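Local coordinates for uncharacterized protein (Legionella longbeachae NSW150, PDB 4JZA) that probably acts as a phosphoinositide phosphatase that removes the 3-phosphate from phosphatidylinositol 3-phosphate, at residues 44-48 with 613-617; 126-130 with 654-658; 137-142 with 333-338; 337-341 with 610-614. All coordinates share one frame. Residues are numbered along the deposited sequence.

Interaction 1 of 4, residues 44-48 with 613-617; sequences SFARR and APGSE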
loop_
_atom_site.group_PDB
_atom_site.type_symbol
_atom_site.label_atom_id
_atom_site.label_comp_id
_atom_site.label_asym_id
_atom_site.label_seq_id
_atom_site.Cartn_x
_atom_site.Cartn_y
_atom_site.Cartn_z
ATOM N N SER A 44 1.615 12.078 -14.919
ATOM C CA SER A 44 1.741 11.010 -13.924
ATOM C C SER A 44 2.750 11.380 -12.836
ATOM O O SER A 44 2.585 11.048 -11.658
ATOM C CB SER A 44 2.045 9.653 -14.589
ATOM O OG SER A 44 0.888 9.226 -15.359
ATOM N N PHE A 45 3.751 12.141 -13.236
ATOM C CA PHE A 45 4.776 12.613 -12.314
ATOM C C PHE A 45 4.228 13.626 -11.294
ATOM O O PHE A 45 4.405 13.490 -10.089
ATOM C CB PHE A 45 5.944 13.190 -13.118
ATOM C CG PHE A 45 6.875 13.980 -12.309
ATOM C CD1 PHE A 45 7.848 13.360 -11.585
ATOM C CD2 PHE A 45 6.758 15.343 -12.259
ATOM C CE1 PHE A 45 8.692 14.091 -10.801
ATOM C CE2 PHE A 45 7.595 16.078 -11.488
ATOM C CZ PHE A 45 8.553 15.441 -10.759
ATOM N N ALA A 46 3.553 14.638 -11.771
ATOM C CA ALA A 46 2.926 15.566 -10.856
ATOM C C ALA A 46 1.888 14.874 -9.957
ATOM O O ALA A 46 1.717 15.245 -8.806
ATOM C CB ALA A 46 2.259 16.682 -11.647
ATOM N N ARG A 47 1.163 13.886 -10.478
ATOM C CA ARG A 47 0.124 13.253 -9.662
ATOM C C ARG A 47 0.781 12.523 -8.542
ATOM O O ARG A 47 0.292 12.600 -7.424
ATOM C CB ARG A 47 -0.836 12.311 -10.426
ATOM C CG ARG A 47 -1.755 12.993 -11.412
ATOM C CD ARG A 47 -2.647 11.981 -12.152
ATOM N NE ARG A 47 -3.919 12.028 -11.455
ATOM C CZ ARG A 47 -4.623 10.988 -11.004
ATOM N NH1 ARG A 47 -4.291 9.712 -11.221
ATOM N NH2 ARG A 47 -5.722 11.240 -10.337
ATOM N N ARG A 48 1.899 11.864 -8.819
ATOM C CA ARG A 48 2.555 11.038 -7.791
ATOM C C ARG A 48 3.218 11.903 -6.746
ATOM O O ARG A 48 3.110 11.622 -5.563
ATOM C CB ARG A 48 3.595 10.101 -8.388
ATOM C CG ARG A 48 3.923 8.908 -7.516
ATOM C CD ARG A 48 3.122 7.698 -7.923
ATOM N NE ARG A 48 3.141 6.702 -6.893
ATOM C CZ ARG A 48 2.406 6.757 -5.803
ATOM N NH1 ARG A 48 1.558 7.745 -5.640
ATOM N NH2 ARG A 48 2.508 5.818 -4.871
ATOM N N ALA A 613 -3.136 4.421 -6.794
ATOM C CA ALA A 613 -2.036 5.261 -6.344
ATOM C C ALA A 613 -1.754 6.324 -7.388
ATOM O O ALA A 613 -1.048 6.056 -8.349
ATOM C CB ALA A 613 -0.802 4.423 -6.097
ATOM N N PRO A 614 -2.301 7.595 -7.154
ATOM C CA PRO A 614 -2.171 8.507 -8.309
ATOM C C PRO A 614 -0.754 8.768 -8.798
ATOM O O PRO A 614 0.161 8.933 -8.010
ATOM C CB PRO A 614 -2.781 9.807 -7.805
ATOM C CG PRO A 614 -3.866 9.361 -6.928
ATOM C CD PRO A 614 -3.163 8.340 -6.111
ATOM N N GLY A 615 -0.608 8.834 -10.116
ATOM C CA GLY A 615 0.671 8.891 -10.793
ATOM C C GLY A 615 1.202 7.523 -11.155
ATOM O O GLY A 615 2.277 7.378 -11.710
ATOM N N SER A 616 0.411 6.512 -10.862
ATOM C CA SER A 616 0.788 5.133 -11.089
ATOM C C SER A 616 -0.012 4.582 -12.243
ATOM O O SER A 616 -0.372 3.418 -12.265
ATOM C CB SER A 616 0.571 4.302 -9.845
ATOM O OG SER A 616 1.571 4.578 -8.903
ATOM N N GLU A 617 -0.311 5.446 -13.195
ATOM C CA GLU A 617 -1.178 5.080 -14.282
ATOM C C GLU A 617 -0.393 4.341 -15.331
ATOM O O GLU A 617 0.198 4.931 -16.213
ATOM C CB GLU A 617 -1.776 6.336 -14.897
ATOM C CG GLU A 617 -2.783 7.033 -14.006
ATOM C CD GLU A 617 -2.167 8.115 -13.156
ATOM O OE1 GLU A 617 -1.182 8.717 -13.594
ATOM O OE2 GLU A 617 -2.671 8.372 -12.054
#

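Interaction 2 of 4, residues 126-130 with 654-658; sequences VELLN and NEVKN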
loop_
_atom_site.group_PDB
_atom_site.type_symbol
_atom_site.label_atom_id
_atom_site.label_comp_id
_atom_site.label_asym_id
_atom_site.label_seq_id
_atom_site.Cartn_x
_atom_site.Cartn_y
_atom_site.Cartn_z
ATOM N N VAL A 126 9.333 3.906 5.004
ATOM C CA VAL A 126 8.752 3.685 3.707
ATOM C C VAL A 126 7.319 3.251 3.907
ATOM O O VAL A 126 6.414 3.803 3.298
ATOM C CB VAL A 126 9.597 2.667 2.928
ATOM C CG1 VAL A 126 8.799 2.016 1.810
ATOM C CG2 VAL A 126 10.857 3.363 2.390
ATOM N N GLU A 127 7.107 2.290 4.801
ATOM C CA GLU A 127 5.787 1.739 5.022
ATOM C C GLU A 127 4.852 2.759 5.616
ATOM O O GLU A 127 3.655 2.749 5.339
ATOM C CB GLU A 127 5.871 0.509 5.890
ATOM C CG GLU A 127 6.614 -0.608 5.173
ATOM C CD GLU A 127 7.158 -1.713 6.093
ATOM O OE1 GLU A 127 7.022 -1.612 7.340
ATOM O OE2 GLU A 127 7.739 -2.692 5.544
ATOM N N LEU A 128 5.367 3.643 6.447
ATOM C CA LEU A 128 4.516 4.721 6.990
ATOM C C LEU A 128 3.930 5.637 5.899
ATOM O O LEU A 128 2.703 5.852 5.861
ATOM C CB LEU A 128 5.271 5.583 7.983
ATOM C CG LEU A 128 5.493 4.980 9.344
ATOM C CD1 LEU A 128 6.406 5.891 10.153
ATOM C CD2 LEU A 128 4.199 4.767 10.096
ATOM N N LEU A 129 4.792 6.136 5.008
ATOM C CA LEU A 129 4.326 6.915 3.836
ATOM C C LEU A 129 3.343 6.148 2.891
ATOM O O LEU A 129 2.291 6.647 2.492
ATOM C CB LEU A 129 5.529 7.366 3.021
ATOM C CG LEU A 129 5.254 8.377 1.903
ATOM C CD1 LEU A 129 4.551 9.599 2.413
ATOM C CD2 LEU A 129 6.520 8.773 1.160
ATOM N N ASN A 130 3.708 4.912 2.566
ATOM C CA ASN A 130 2.997 4.085 1.613
ATOM C C ASN A 130 1.610 3.859 2.102
ATOM O O ASN A 130 0.660 3.977 1.353
ATOM C CB ASN A 130 3.719 2.754 1.449
ATOM C CG ASN A 130 3.119 1.892 0.350
ATOM O OD1 ASN A 130 3.036 2.308 -0.801
ATOM N ND2 ASN A 130 2.709 0.671 0.712
ATOM N N ASN A 654 3.406 2.348 -7.771
ATOM C CA ASN A 654 2.300 2.445 -6.872
ATOM C C ASN A 654 2.746 2.155 -5.468
ATOM O O ASN A 654 2.216 2.742 -4.526
ATOM C CB ASN A 654 1.209 1.490 -7.248
ATOM C CG ASN A 654 1.637 0.067 -7.087
ATOM O OD1 ASN A 654 2.726 -0.297 -7.481
ATOM N ND2 ASN A 654 0.806 -0.735 -6.532
ATOM N N GLU A 655 3.709 1.258 -5.315
ATOM C CA GLU A 655 4.292 0.909 -3.983
ATOM C C GLU A 655 5.530 1.875 -3.752
ATOM O O GLU A 655 6.416 1.967 -4.610
ATOM C CB GLU A 655 4.680 -0.592 -3.929
ATOM C CG GLU A 655 3.602 -1.624 -3.547
ATOM C CD GLU A 655 3.399 -1.727 -2.016
ATOM O OE1 GLU A 655 2.807 -2.669 -1.501
ATOM O OE2 GLU A 655 3.814 -0.856 -1.242
ATOM N N VAL A 656 5.561 2.642 -2.651
ATOM C CA VAL A 656 6.682 3.573 -2.402
ATOM C C VAL A 656 8.030 2.840 -2.450
ATOM O O VAL A 656 8.997 3.337 -3.037
ATOM C CB VAL A 656 6.520 4.301 -1.071
ATOM C CG1 VAL A 656 7.637 5.258 -0.789
ATOM C CG2 VAL A 656 5.271 5.128 -1.093
ATOM N N LYS A 657 8.091 1.640 -1.882
ATOM C CA LYS A 657 9.346 0.903 -1.883
ATOM C C LYS A 657 9.803 0.602 -3.286
ATOM O O LYS A 657 10.977 0.489 -3.502
ATOM C CB LYS A 657 9.289 -0.386 -1.087
ATOM C CG LYS A 657 8.364 -1.445 -1.609
ATOM C CD LYS A 657 8.349 -2.588 -0.584
ATOM C CE LYS A 657 8.144 -3.985 -1.173
ATOM N NZ LYS A 657 6.721 -4.331 -1.419
ATOM N N ASN A 658 8.896 0.498 -4.245
ATOM C CA ASN A 658 9.316 0.182 -5.593
ATOM C C ASN A 658 9.603 1.386 -6.443
ATOM O O ASN A 658 9.934 1.245 -7.617
ATOM C CB ASN A 658 8.337 -0.714 -6.306
ATOM C CG ASN A 658 8.191 -2.049 -5.641
ATOM O OD1 ASN A 658 9.053 -2.551 -4.937
ATOM N ND2 ASN A 658 7.084 -2.617 -5.851
#

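Interaction 3 of 4, residues 137-142 with 333-338; sequences LMGEGR and DAVSFL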
loop_
_atom_site.group_PDB
_atom_site.type_symbol
_atom_site.label_atom_id
_atom_site.label_comp_id
_atom_site.label_asym_id
_atom_site.label_seq_id
_atom_site.Cartn_x
_atom_site.Cartn_y
_atom_site.Cartn_z
ATOM N N LEU A 137 -6.311 8.096 0.626
ATOM C CA LEU A 137 -7.151 7.804 -0.533
ATOM C C LEU A 137 -8.524 7.202 -0.159
ATOM O O LEU A 137 -9.528 7.534 -0.805
ATOM C CB LEU A 137 -6.435 6.875 -1.510
ATOM C CG LEU A 137 -5.225 7.471 -2.212
ATOM C CD1 LEU A 137 -4.455 6.348 -2.909
ATOM C CD2 LEU A 137 -5.587 8.587 -3.199
HETATM N N MSE A 138 -8.558 6.310 0.838
HETATM C CA MSE A 138 -9.810 5.753 1.305
HETATM C C MSE A 138 -10.732 6.869 1.737
HETATM O O MSE A 138 -11.902 6.945 1.340
HETATM C CB MSE A 138 -9.493 4.864 2.476
HETATM C CG MSE A 138 -10.691 4.028 2.803
HETATM SE SE MSE A 138 -10.302 2.768 4.232
HETATM C CE MSE A 138 -10.120 3.973 5.792
ATOM N N GLY A 139 -10.187 7.784 2.528
ATOM C CA GLY A 139 -10.943 8.911 3.081
ATOM C C GLY A 139 -11.552 9.793 2.006
ATOM O O GLY A 139 -12.648 10.276 2.164
ATOM N N GLU A 140 -10.848 9.937 0.897
ATOM C CA GLU A 140 -11.191 10.868 -0.143
ATOM C C GLU A 140 -12.280 10.280 -1.034
ATOM O O GLU A 140 -13.023 11.022 -1.637
ATOM C CB GLU A 140 -9.953 11.136 -1.002
ATOM C CG GLU A 140 -9.699 12.586 -1.404
ATOM C CD GLU A 140 -8.435 12.756 -2.289
ATOM O OE1 GLU A 140 -8.268 12.016 -3.294
ATOM O OE2 GLU A 140 -7.582 13.634 -1.996
ATOM N N GLY A 141 -12.382 8.955 -1.131
ATOM C CA GLY A 141 -13.316 8.344 -2.076
ATOM C C GLY A 141 -12.773 8.217 -3.496
ATOM O O GLY A 141 -11.686 8.669 -3.781
ATOM N N ARG A 142 -13.554 7.638 -4.407
ATOM C CA ARG A 142 -13.119 7.426 -5.792
ATOM C C ARG A 142 -14.149 7.921 -6.795
ATOM O O ARG A 142 -15.345 7.640 -6.640
ATOM C CB ARG A 142 -12.899 5.923 -6.044
ATOM C CG ARG A 142 -12.176 5.567 -7.346
ATOM C CD ARG A 142 -12.210 4.062 -7.590
ATOM N NE ARG A 142 -11.188 3.574 -8.534
ATOM C CZ ARG A 142 -10.772 2.299 -8.615
ATOM N NH1 ARG A 142 -11.278 1.349 -7.841
ATOM N NH2 ARG A 142 -9.809 1.959 -9.457
ATOM N N ASP A 333 -18.834 6.632 5.120
ATOM C CA ASP A 333 -18.030 7.591 4.380
ATOM C C ASP A 333 -16.532 7.525 4.640
ATOM O O ASP A 333 -15.746 8.177 3.950
ATOM C CB ASP A 333 -18.538 8.988 4.675
ATOM C CG ASP A 333 -19.956 9.189 4.197
ATOM O OD1 ASP A 333 -20.452 8.374 3.396
ATOM O OD2 ASP A 333 -20.578 10.157 4.641
ATOM N N ALA A 334 -16.128 6.778 5.652
ATOM C CA ALA A 334 -14.730 6.563 5.887
ATOM C C ALA A 334 -14.201 5.391 5.044
ATOM O O ALA A 334 -12.994 5.174 4.983
ATOM C CB ALA A 334 -14.512 6.250 7.350
ATOM N N VAL A 335 -15.078 4.579 4.467
ATOM C CA VAL A 335 -14.615 3.371 3.817
ATOM C C VAL A 335 -15.314 3.141 2.477
ATOM O O VAL A 335 -15.701 2.004 2.153
ATOM C CB VAL A 335 -14.760 2.149 4.736
ATOM C CG1 VAL A 335 -13.759 2.218 5.900
ATOM C CG2 VAL A 335 -16.160 2.045 5.248
ATOM N N SER A 336 -15.447 4.218 1.686
ATOM C CA SER A 336 -16.209 4.133 0.466
ATOM C C SER A 336 -15.489 3.432 -0.662
ATOM O O SER A 336 -16.113 3.065 -1.651
ATOM C CB SER A 336 -16.671 5.506 0.012
ATOM O OG SER A 336 -15.620 6.243 -0.548
ATOM N N PHE A 337 -14.186 3.236 -0.497
ATOM C CA PHE A 337 -13.272 2.781 -1.555
ATOM C C PHE A 337 -11.956 2.439 -0.910
ATOM O O PHE A 337 -11.501 3.166 -0.067
ATOM C CB PHE A 337 -13.015 3.929 -2.516
ATOM C CG PHE A 337 -11.709 3.834 -3.261
ATOM C CD1 PHE A 337 -11.408 2.720 -4.018
ATOM C CD2 PHE A 337 -10.781 4.886 -3.230
ATOM C CE1 PHE A 337 -10.242 2.632 -4.754
ATOM C CE2 PHE A 337 -9.605 4.806 -3.966
ATOM C CZ PHE A 337 -9.340 3.680 -4.728
ATOM N N LEU A 338 -11.344 1.352 -1.316
ATOM C CA LEU A 338 -10.035 0.949 -0.809
ATOM C C LEU A 338 -9.078 0.764 -1.998
ATOM O O LEU A 338 -9.367 0.041 -2.912
ATOM C CB LEU A 338 -10.150 -0.385 -0.041
ATOM C CG LEU A 338 -10.432 -0.218 1.432
ATOM C CD1 LEU A 338 -11.850 0.173 1.677
ATOM C CD2 LEU A 338 -10.124 -1.504 2.180
HETATM O O HOH W 1 -14.554 6.820 1.807
#

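Interaction 4 of 4, residues 337-341 with 610-614; sequences FLSSR and GQNAP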
loop_
_atom_site.group_PDB
_atom_site.type_symbol
_atom_site.label_atom_id
_atom_site.label_comp_id
_atom_site.label_asym_id
_atom_site.label_seq_id
_atom_site.Cartn_x
_atom_site.Cartn_y
_atom_site.Cartn_z
ATOM N N PHE A 337 -14.186 3.236 -0.497
ATOM C CA PHE A 337 -13.272 2.781 -1.555
ATOM C C PHE A 337 -11.956 2.439 -0.910
ATOM O O PHE A 337 -11.501 3.166 -0.067
ATOM C CB PHE A 337 -13.015 3.929 -2.516
ATOM C CG PHE A 337 -11.709 3.834 -3.261
ATOM C CD1 PHE A 337 -11.408 2.720 -4.018
ATOM C CD2 PHE A 337 -10.781 4.886 -3.230
ATOM C CE1 PHE A 337 -10.242 2.632 -4.754
ATOM C CE2 PHE A 337 -9.605 4.806 -3.966
ATOM C CZ PHE A 337 -9.340 3.680 -4.728
ATOM N N LEU A 338 -11.344 1.352 -1.316
ATOM C CA LEU A 338 -10.035 0.949 -0.809
ATOM C C LEU A 338 -9.078 0.764 -1.998
ATOM O O LEU A 338 -9.367 0.041 -2.912
ATOM C CB LEU A 338 -10.150 -0.385 -0.041
ATOM C CG LEU A 338 -10.432 -0.218 1.432
ATOM C CD1 LEU A 338 -11.850 0.173 1.677
ATOM C CD2 LEU A 338 -10.124 -1.504 2.180
ATOM N N SER A 339 -7.930 1.407 -1.937
ATOM C CA SER A 339 -6.851 1.137 -2.841
ATOM C C SER A 339 -6.491 -0.358 -2.890
ATOM O O SER A 339 -6.523 -1.060 -1.891
ATOM C CB SER A 339 -5.632 1.921 -2.353
ATOM O OG SER A 339 -4.406 1.396 -2.894
ATOM N N SER A 340 -6.078 -0.799 -4.071
ATOM C CA SER A 340 -5.599 -2.140 -4.319
ATOM C C SER A 340 -4.490 -2.585 -3.354
ATOM O O SER A 340 -4.294 -3.788 -3.114
ATOM C CB SER A 340 -5.113 -2.247 -5.785
ATOM O OG SER A 340 -3.793 -1.719 -5.949
ATOM N N ARG A 341 -3.712 -1.659 -2.813
ATOM C CA ARG A 341 -2.599 -2.093 -1.933
ATOM C C ARG A 341 -3.061 -2.308 -0.508
ATOM O O ARG A 341 -2.306 -2.760 0.336
ATOM C CB ARG A 341 -1.533 -1.031 -1.859
ATOM C CG ARG A 341 -0.782 -0.760 -3.131
ATOM C CD ARG A 341 -0.010 0.545 -2.928
ATOM N NE ARG A 341 -0.827 1.736 -3.094
ATOM C CZ ARG A 341 -0.512 2.932 -2.651
ATOM N NH1 ARG A 341 0.616 3.149 -1.990
ATOM N NH2 ARG A 341 -1.344 3.923 -2.871
ATOM N N GLY A 610 -4.444 3.904 -11.852
ATOM C CA GLY A 610 -3.875 5.125 -11.230
ATOM C C GLY A 610 -4.631 5.607 -10.020
ATOM O O GLY A 610 -4.058 6.137 -9.069
ATOM N N GLN A 611 -5.931 5.428 -10.036
ATOM C CA GLN A 611 -6.712 5.878 -8.925
ATOM C C GLN A 611 -6.361 5.162 -7.617
ATOM O O GLN A 611 -6.628 5.682 -6.546
ATOM C CB GLN A 611 -8.173 5.687 -9.224
ATOM C CG GLN A 611 -8.709 6.591 -10.327
ATOM C CD GLN A 611 -10.152 6.249 -10.678
ATOM O OE1 GLN A 611 -10.553 5.078 -10.753
ATOM N NE2 GLN A 611 -10.931 7.248 -10.870
ATOM N N ASN A 612 -5.807 3.963 -7.723
ATOM C CA ASN A 612 -5.253 3.248 -6.582
ATOM C C ASN A 612 -4.026 3.902 -5.959
ATOM O O ASN A 612 -3.870 3.903 -4.750
ATOM C CB ASN A 612 -4.970 1.796 -6.940
ATOM C CG ASN A 612 -6.229 0.986 -7.110
ATOM O OD1 ASN A 612 -6.771 0.461 -6.153
ATOM N ND2 ASN A 612 -6.695 0.878 -8.330
ATOM N N ALA A 613 -3.136 4.421 -6.794
ATOM C CA ALA A 613 -2.036 5.261 -6.344
ATOM C C ALA A 613 -1.754 6.324 -7.388
ATOM O O ALA A 613 -1.048 6.056 -8.349
ATOM C CB ALA A 613 -0.802 4.423 -6.097
ATOM N N PRO A 614 -2.301 7.595 -7.154
ATOM C CA PRO A 614 -2.171 8.507 -8.309
ATOM C C PRO A 614 -0.754 8.768 -8.798
ATOM O O PRO A 614 0.161 8.933 -8.010
ATOM C CB PRO A 614 -2.781 9.807 -7.805
ATOM C CG PRO A 614 -3.866 9.361 -6.928
ATOM C CD PRO A 614 -3.163 8.340 -6.111
#

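Interaction 1 of 4, residues 44-48 with 613-617
A type II beta turn, Ala613 to Ser616, in the loop after helix 604-612, packs against the first turns of helix 41-62. The packing around Gly615 is tight. Gly615 CA lies 3.0 Å from Ser44 O, and Arg47 CB is 3.5 Å from Gly615 N. A beta carbon on Gly615 would clash with Ser44 O and with Arg48 CB. The positive phi of 91° at this turn position also calls for glycine. Two polar links join the helix to Glu617. Ser44 OG donates a hydrogen bond to Glu617 OE1 at 2.8 Å. Arg47 NH1 forms a salt bridge with Glu617 OE2, modelled too short at 2.3 Å, so these two atoms are less surely placed. The same OE2 accepts from Gly615 N, which ties the turn to its own next residue. Pro614 packs on the helix, with its CB over one face of the Arg47 guanidinium, 3.7 Å from Arg47 NH1. Arg48 reaches further: it bonds Asp653 O and pairs with Glu133, so it ties helix 41-62 to helix 122-140 and to two loops. Arg48 NH1 donates to Pro614 O at 3.0 Å, and Arg48 CA makes a CA-H...O contact with that oxygen at 3.2 Å.

Interaction 2 of 4, residues 126-130 with 654-658
The loop that follows helix 643-652 runs past one face of helix 122-140. The helix offers Val126, Leu129 and Asn130, which are spaced so that all three point toward the loop. Asn654 comes first and barely touches this helix. Asn654 O stays 3.8 Å from Asn130 OD1, and the Asn654 side chain packs instead on Arg341, Ala613 and Ser616. Glu655 starts sideways, but its carboxylate swings in, and OE2 ends 2.7 Å from Asn130 ND2. Val656 is the centre of the contact. Val656 N donates to Asn130 OD1 at 3.1 Å, nearly straight at 171°. That oxygen also accepts from Arg341 NH1, so one asparagine holds two separate loops. The side chain of Val656 is apolar filling: CG1 lies 4.3 Å from Val126 CG1 and 4.2 Å from Leu129 CD2. Lys657 meets Val126 CG1 with its N and its CB, both at 3.8 Å, and then its chain leads away. Asn658 N bonds back to Glu655 O at 2.9 Å and closes a turn. Val656 also touches Thr106 of helix 95-116 and Leu52 of helix 41-62, so the loop plugs the junction of three helices.

Interaction 3 of 4, residues 137-142 with 333-338
Helix 122-140 ends at Glu140, and Gly141 follows with a positive phi of 84°. Arg142 leads on toward strand 144-150. The loop 333-338 packs against this helix end. Phe337 buries more surface than any other residue in the contact. Arg142 CB makes a CH-pi contact over its face, 3.8 Å from the centroid of the Phe337 ring. The carbonyl O of Leu137 meets the ring edge, 3.8 Å from Phe337 CD2. The guanidinium bonds Asn350, Gln611 and His608, so Arg142 ties this helix end to the loop before strand 352-359 and to helix 604-612. Met138, a selenomethionine, is next in buried area. Met138 SE packs 3.9 Å from Val335 CG1 and 4.0 Å from Leu338 CD1. Met138 CA makes a CA-H...O contact with Phe337 O at 3.4 Å. No direct hydrogen bond links the segments. One water bridges them: it donates to Met138 O at 2.7 Å and Asp333 O at 2.8 Å, and accepts from Ser336 N at 2.8 Å and Ser336 OG at 2.6 Å.

Interaction 4 of 4, residues 337-341 with 610-614
This buried contact lies beside the probable catalytic P-loop. Ser340 touches Lys554, which falls within a CX5R sequence (CVSGKDR) after strand 545-549, as in cysteine-dependent phosphatases. The contact itself joins an ST turn in loop 337-341 to the C-terminal end of helix 604-612. In the turn, Ser339 OG accepts a hydrogen bond from Arg341 N at 3.1 Å. Asn612 is the hub on the other side and buries most of its segment's share. Asn612 OD1 accepts from Ser340 N at a short 2.5 Å. Asn612 O accepts from Ser339 OG at 3.2 Å. Thus both the side chain and the backbone of one asparagine hold the turn. Phe337 brings its ring edge to Gln611 O, 3.8 Å from CZ. Gln611 itself turns to Arg142 and to the carbonyl of Tyr143. Arg341 starts sideways, and its guanidinium then folds in over Ala613, with NH2 3.3 Å from Ala613 CB. The same guanidinium bonds Asn130 through NH1 and forms a salt bridge with Glu133, both on helix 122-140. Near the plane of this group, Arg341 NH2 donates to Asn612 O at 3.1 Å, with an angle of 164° at the hydrogen.

The four contacts lie close together, with centres about 10 to 19 Å apart. All pairs touch except interactions 2 and 3. Helix 122-140 carries one segment each of interactions 2 and 3. Interactions 3 and 4 share Phe337 and Leu338, and interactions 1 and 4 share Ala613 and Pro614. Along the chain the segments run 44-48, 126-130, 137-142, 333-341, 610-617 and 654-658. Interactions 1 and 2 cross. Interaction 3 is nested inside the loops closed by both, and interaction 4 inside that closed by interaction 2. The contacts therefore bring N-terminal helices together with loops from hundreds of residues later, on both sequence flanks of the CX5R segment.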